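Local coordinates for protein putative methylase (Clostridium difficile, PDB 3LDU) that probably methylates guanine bases of ribosomal RNA, and is seen with GTP bound in its methyltransferase domain, at residues 14-24 and 180-190. Numbering follows the deposited sequence. Where two conformers were deposited one is given.
Sequences FFGMEKMLARE and RETLAAGLIYL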
loop_
_atom_site.group_PDB
_atom_site.type_symbol
_atom_site.label_atom_id
_atom_site.label_comp_id
_atom_site.label_asym_id
_atom_site.label_seq_id
_atom_site.Cartn_x
_atom_site.Cartn_y
_atom_site.Cartn_z
ATOM N N PHE A 14 -0.147 1.590 6.288
ATOM C CA PHE A 14 0.823 2.105 7.242
ATOM C C PHE A 14 0.295 3.365 7.917
ATOM O O PHE A 14 -0.525 4.086 7.348
ATOM C CB PHE A 14 2.194 2.281 6.593
ATOM C CG PHE A 14 2.982 1.002 6.542
ATOM C CD1 PHE A 14 2.906 0.165 5.444
ATOM C CD2 PHE A 14 3.763 0.612 7.618
ATOM C CE1 PHE A 14 3.617 -1.023 5.410
ATOM C CE2 PHE A 14 4.476 -0.571 7.587
ATOM C CZ PHE A 14 4.404 -1.389 6.481
ATOM N N PHE A 15 0.708 3.591 9.161
ATOM C CA PHE A 15 0.283 4.780 9.888
ATOM C C PHE A 15 0.694 6.019 9.109
ATOM O O PHE A 15 1.821 6.106 8.644
ATOM C CB PHE A 15 0.882 4.800 11.291
ATOM C CG PHE A 15 0.502 3.607 12.123
ATOM C CD1 PHE A 15 -0.822 3.227 12.239
ATOM C CD2 PHE A 15 1.469 2.866 12.785
ATOM C CE1 PHE A 15 -1.181 2.127 13.002
ATOM C CE2 PHE A 15 1.118 1.768 13.551
ATOM C CZ PHE A 15 -0.210 1.398 13.658
ATOM N N GLY A 16 -0.235 6.956 8.950
ATOM C CA GLY A 16 0.013 8.169 8.185
ATOM C C GLY A 16 -0.534 8.071 6.767
ATOM O O GLY A 16 -0.597 9.062 6.043
HETATM N N MSE A 17 -0.947 6.870 6.383
HETATM C CA MSE A 17 -1.516 6.613 5.057
HETATM C C MSE A 17 -3.051 6.605 5.019
HETATM O O MSE A 17 -3.642 6.497 3.935
HETATM C CB MSE A 17 -1.003 5.278 4.519
HETATM C CG MSE A 17 0.487 5.224 4.380
HETATM SE SE MSE A 17 1.006 6.080 2.718
HETATM C CE MSE A 17 0.817 8.004 3.140
ATOM N N GLU A 18 -3.682 6.731 6.188
ATOM C CA GLU A 18 -5.141 6.602 6.308
ATOM C C GLU A 18 -5.926 7.605 5.465
ATOM O O GLU A 18 -6.938 7.253 4.859
ATOM C CB GLU A 18 -5.588 6.717 7.770
ATOM C CG GLU A 18 -5.009 5.661 8.689
ATOM C CD GLU A 18 -3.680 6.065 9.313
ATOM O OE1 GLU A 18 -3.063 7.064 8.873
ATOM O OE2 GLU A 18 -3.249 5.369 10.253
ATOM N N LYS A 19 -5.466 8.855 5.426
ATOM C CA LYS A 19 -6.153 9.884 4.649
ATOM C C LYS A 19 -6.097 9.607 3.143
ATOM O O LYS A 19 -7.089 9.785 2.438
ATOM C CB LYS A 19 -5.549 11.265 4.936
ATOM C CG LYS A 19 -6.528 12.267 5.498
ATOM C CD LYS A 19 -6.993 11.866 6.883
ATOM C CE LYS A 19 -7.174 13.095 7.763
ATOM N NZ LYS A 19 -5.900 13.864 7.881
HETATM N N MSE A 20 -4.931 9.184 2.649
HETATM C CA MSE A 20 -4.789 8.874 1.232
HETATM C C MSE A 20 -5.625 7.663 0.872
HETATM O O MSE A 20 -6.292 7.660 -0.153
HETATM C CB MSE A 20 -3.340 8.596 0.852
HETATM C CG MSE A 20 -2.468 9.825 0.857
HETATM SE SE MSE A 20 -1.891 10.318 2.630
HETATM C CE MSE A 20 -2.793 9.156 3.855
ATOM N N LEU A 21 -5.574 6.636 1.713
ATOM C CA LEU A 21 -6.369 5.414 1.462
ATOM C C LEU A 21 -7.870 5.716 1.496
ATOM O O LEU A 21 -8.635 5.234 0.666
ATOM C CB LEU A 21 -6.034 4.332 2.483
ATOM C CG LEU A 21 -6.793 2.994 2.369
ATOM C CD1 LEU A 21 -6.797 2.454 0.928
ATOM C CD2 LEU A 21 -6.167 1.993 3.302
ATOM N N ALA A 22 -8.296 6.526 2.457
ATOM C CA ALA A 22 -9.705 6.877 2.556
ATOM C C ALA A 22 -10.167 7.612 1.303
ATOM O O ALA A 22 -11.279 7.389 0.807
ATOM C CB ALA A 22 -9.960 7.719 3.799
ATOM N N ARG A 23 -9.301 8.472 0.780
ATOM C CA ARG A 23 -9.609 9.234 -0.414
ATOM C C ARG A 23 -9.783 8.285 -1.609
ATOM O O ARG A 23 -10.697 8.454 -2.417
ATOM C CB ARG A 23 -8.476 10.233 -0.660
ATOM C CG ARG A 23 -8.630 11.133 -1.843
ATOM C CD ARG A 23 -7.400 12.035 -1.911
ATOM N NE ARG A 23 -7.242 12.840 -0.697
ATOM C CZ ARG A 23 -6.129 13.509 -0.380
ATOM N NH1 ARG A 23 -5.065 13.447 -1.168
ATOM N NH2 ARG A 23 -6.076 14.224 0.739
ATOM N N GLU A 24 -8.907 7.285 -1.710
ATOM C CA GLU A 24 -8.987 6.301 -2.798
ATOM C C GLU A 24 -10.304 5.521 -2.730
ATOM O O GLU A 24 -10.954 5.274 -3.748
ATOM C CB GLU A 24 -7.863 5.272 -2.680
ATOM C CG GLU A 24 -6.460 5.761 -2.992
ATOM C CD GLU A 24 -5.518 4.576 -3.171
ATOM O OE1 GLU A 24 -5.220 4.235 -4.331
ATOM O OE2 GLU A 24 -5.128 3.953 -2.161
ATOM N N ARG A 180 8.610 1.059 -0.049
ATOM C CA ARG A 180 7.439 0.215 -0.305
ATOM C C ARG A 180 6.539 0.856 -1.370
ATOM O O ARG A 180 6.353 2.077 -1.362
ATOM C CB ARG A 180 6.666 0.050 1.004
ATOM C CG ARG A 180 5.743 -1.130 1.031
ATOM C CD ARG A 180 5.192 -1.297 2.438
ATOM N NE ARG A 180 4.474 -2.556 2.611
ATOM C CZ ARG A 180 4.984 -3.635 3.202
ATOM N NH1 ARG A 180 6.225 -3.619 3.682
ATOM N NH2 ARG A 180 4.246 -4.733 3.315
ATOM N N GLU A 181 5.985 0.048 -2.280
ATOM C CA GLU A 181 5.159 0.574 -3.381
ATOM C C GLU A 181 3.939 1.378 -2.892
ATOM O O GLU A 181 3.558 2.395 -3.491
ATOM C CB GLU A 181 4.697 -0.562 -4.309
ATOM C CG GLU A 181 5.815 -1.253 -5.084
ATOM C CD GLU A 181 6.445 -2.430 -4.344
ATOM O OE1 GLU A 181 6.513 -2.411 -3.091
ATOM O OE2 GLU A 181 6.880 -3.382 -5.031
ATOM N N THR A 182 3.295 0.896 -1.830
ATOM C CA THR A 182 2.113 1.570 -1.285
ATOM C C THR A 182 2.487 2.935 -0.696
ATOM O O THR A 182 1.777 3.923 -0.883
ATOM C CB THR A 182 1.469 0.741 -0.180
ATOM O OG1 THR A 182 2.487 0.272 0.710
ATOM C CG2 THR A 182 0.737 -0.463 -0.799
ATOM N N LEU A 183 3.604 2.977 0.019
ATOM C CA LEU A 183 4.099 4.243 0.562
ATOM C C LEU A 183 4.407 5.217 -0.573
ATOM O O LEU A 183 4.023 6.387 -0.520
ATOM C CB LEU A 183 5.333 4.002 1.419
ATOM C CG LEU A 183 6.003 5.237 2.020
ATOM C CD1 LEU A 183 5.020 6.010 2.862
ATOM C CD2 LEU A 183 7.202 4.824 2.855
ATOM N N ALA A 184 5.094 4.728 -1.602
ATOM C CA ALA A 184 5.423 5.564 -2.755
ATOM C C ALA A 184 4.182 6.158 -3.408
ATOM O O ALA A 184 4.141 7.333 -3.722
ATOM C CB ALA A 184 6.248 4.764 -3.789
ATOM N N ALA A 185 3.148 5.346 -3.624
ATOM C CA ALA A 185 1.914 5.905 -4.168
ATOM C C ALA A 185 1.346 6.980 -3.252
ATOM O O ALA A 185 0.837 7.997 -3.720
ATOM C CB ALA A 185 0.872 4.785 -4.391
ATOM N N GLY A 186 1.422 6.753 -1.946
ATOM C CA GLY A 186 0.912 7.729 -0.994
ATOM C C GLY A 186 1.680 9.044 -1.068
ATOM O O GLY A 186 1.100 10.115 -0.931
ATOM N N LEU A 187 2.984 8.954 -1.276
ATOM C CA LEU A 187 3.797 10.159 -1.442
ATOM C C LEU A 187 3.290 10.977 -2.634
ATOM O O LEU A 187 3.094 12.178 -2.523
ATOM C CB LEU A 187 5.262 9.778 -1.636
ATOM C CG LEU A 187 6.232 9.784 -0.457
ATOM C CD1 LEU A 187 5.589 9.471 0.896
ATOM C CD2 LEU A 187 7.468 8.919 -0.739
ATOM N N ILE A 188 3.075 10.318 -3.776
ATOM C CA ILE A 188 2.567 11.022 -4.945
ATOM C C ILE A 188 1.237 11.722 -4.637
ATOM O O ILE A 188 1.020 12.883 -4.995
ATOM C CB ILE A 188 2.336 10.088 -6.146
ATOM C CG1 ILE A 188 3.594 9.270 -6.473
ATOM C CG2 ILE A 188 1.896 10.906 -7.370
ATOM C CD1 ILE A 188 4.830 10.121 -6.670
ATOM N N TYR A 189 0.338 10.978 -3.996
ATOM C CA TYR A 189 -0.983 11.484 -3.647
ATOM C C TYR A 189 -0.941 12.695 -2.712
ATOM O O TYR A 189 -1.889 13.497 -2.678
ATOM C CB TYR A 189 -1.778 10.370 -2.968
ATOM C CG TYR A 189 -2.381 9.325 -3.882
ATOM C CD1 TYR A 189 -2.814 9.636 -5.169
ATOM C CD2 TYR A 189 -2.577 8.033 -3.425
ATOM C CE1 TYR A 189 -3.411 8.646 -5.977
ATOM C CE2 TYR A 189 -3.157 7.061 -4.217
ATOM C CZ TYR A 189 -3.570 7.371 -5.480
ATOM O OH TYR A 189 -4.149 6.377 -6.236
ATOM N N LEU A 190 0.131 12.802 -1.925
ATOM C CA LEU A 190 0.296 13.930 -1.006
ATOM C C LEU A 190 0.776 15.193 -1.713
ATOM O O LEU A 190 0.859 16.248 -1.102
ATOM C CB LEU A 190 1.252 13.583 0.140
ATOM C CG LEU A 190 0.669 12.676 1.221
ATOM C CD1 LEU A 190 1.748 12.012 2.069
ATOM C CD2 LEU A 190 -0.308 13.449 2.096
HETATM O O HOH W 1 -4.621 12.790 -3.897
#
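Met-17, present as selenomethionine, packs against Gly-186 and Leu-183 in the middle of a helix-on-helix crossing in which the axes of 18-24 and 181-189 pass 9.9 Å apart at 81°. Gly-186 makes room for the selenium of Met-17, which sits 4.1 Å from Gly-186 CA in the space left by the missing side chain; SE also meets Leu-183 CD1 at 4.0 Å. The chain of Met-17 bends at chi2 (-82°) and again at chi3, turning its end in towards helix 181-189. Met-20, also selenomethionine, lays CG against Tyr-189 CB; in one of its two conformers SE comes near Leu-190 CD2, a less certain contact.

Polar and charged groups frame this apolar centre. At one end Glu-24 OE1 lies at the edge of the Tyr-189 ring, near its plane and 3.1 Å from Tyr-189 OH; the hydroxyl may give its proton there, but another acceptor competes. The carboxylate is itself fixed by the backbone N-H groups of Arg-57 and Cys-58. At the backbone carbonyl of Tyr-189, well away from its hydroxyl, a water accepts from Arg-23 NH1 (2.8 Å) and donates to Tyr-189 O, bridging the helices.

At the other end, the rim of the Phe-14 ring meets a face of the Arg-180 guanidinium, with CE1 3.3 Å from Arg-180 NE and the two planes 62° apart. An extended chain carries Arg-180 to this position, and a salt bridge to Glu-60, which also binds Thr-182 OG1, holds it there.

The arrangement is a near-perpendicular helix-helix interface between domains, joining the RlmL ferredoxin-like domain to the Rossmann-like methyltransferase domain beside its GTP pocket.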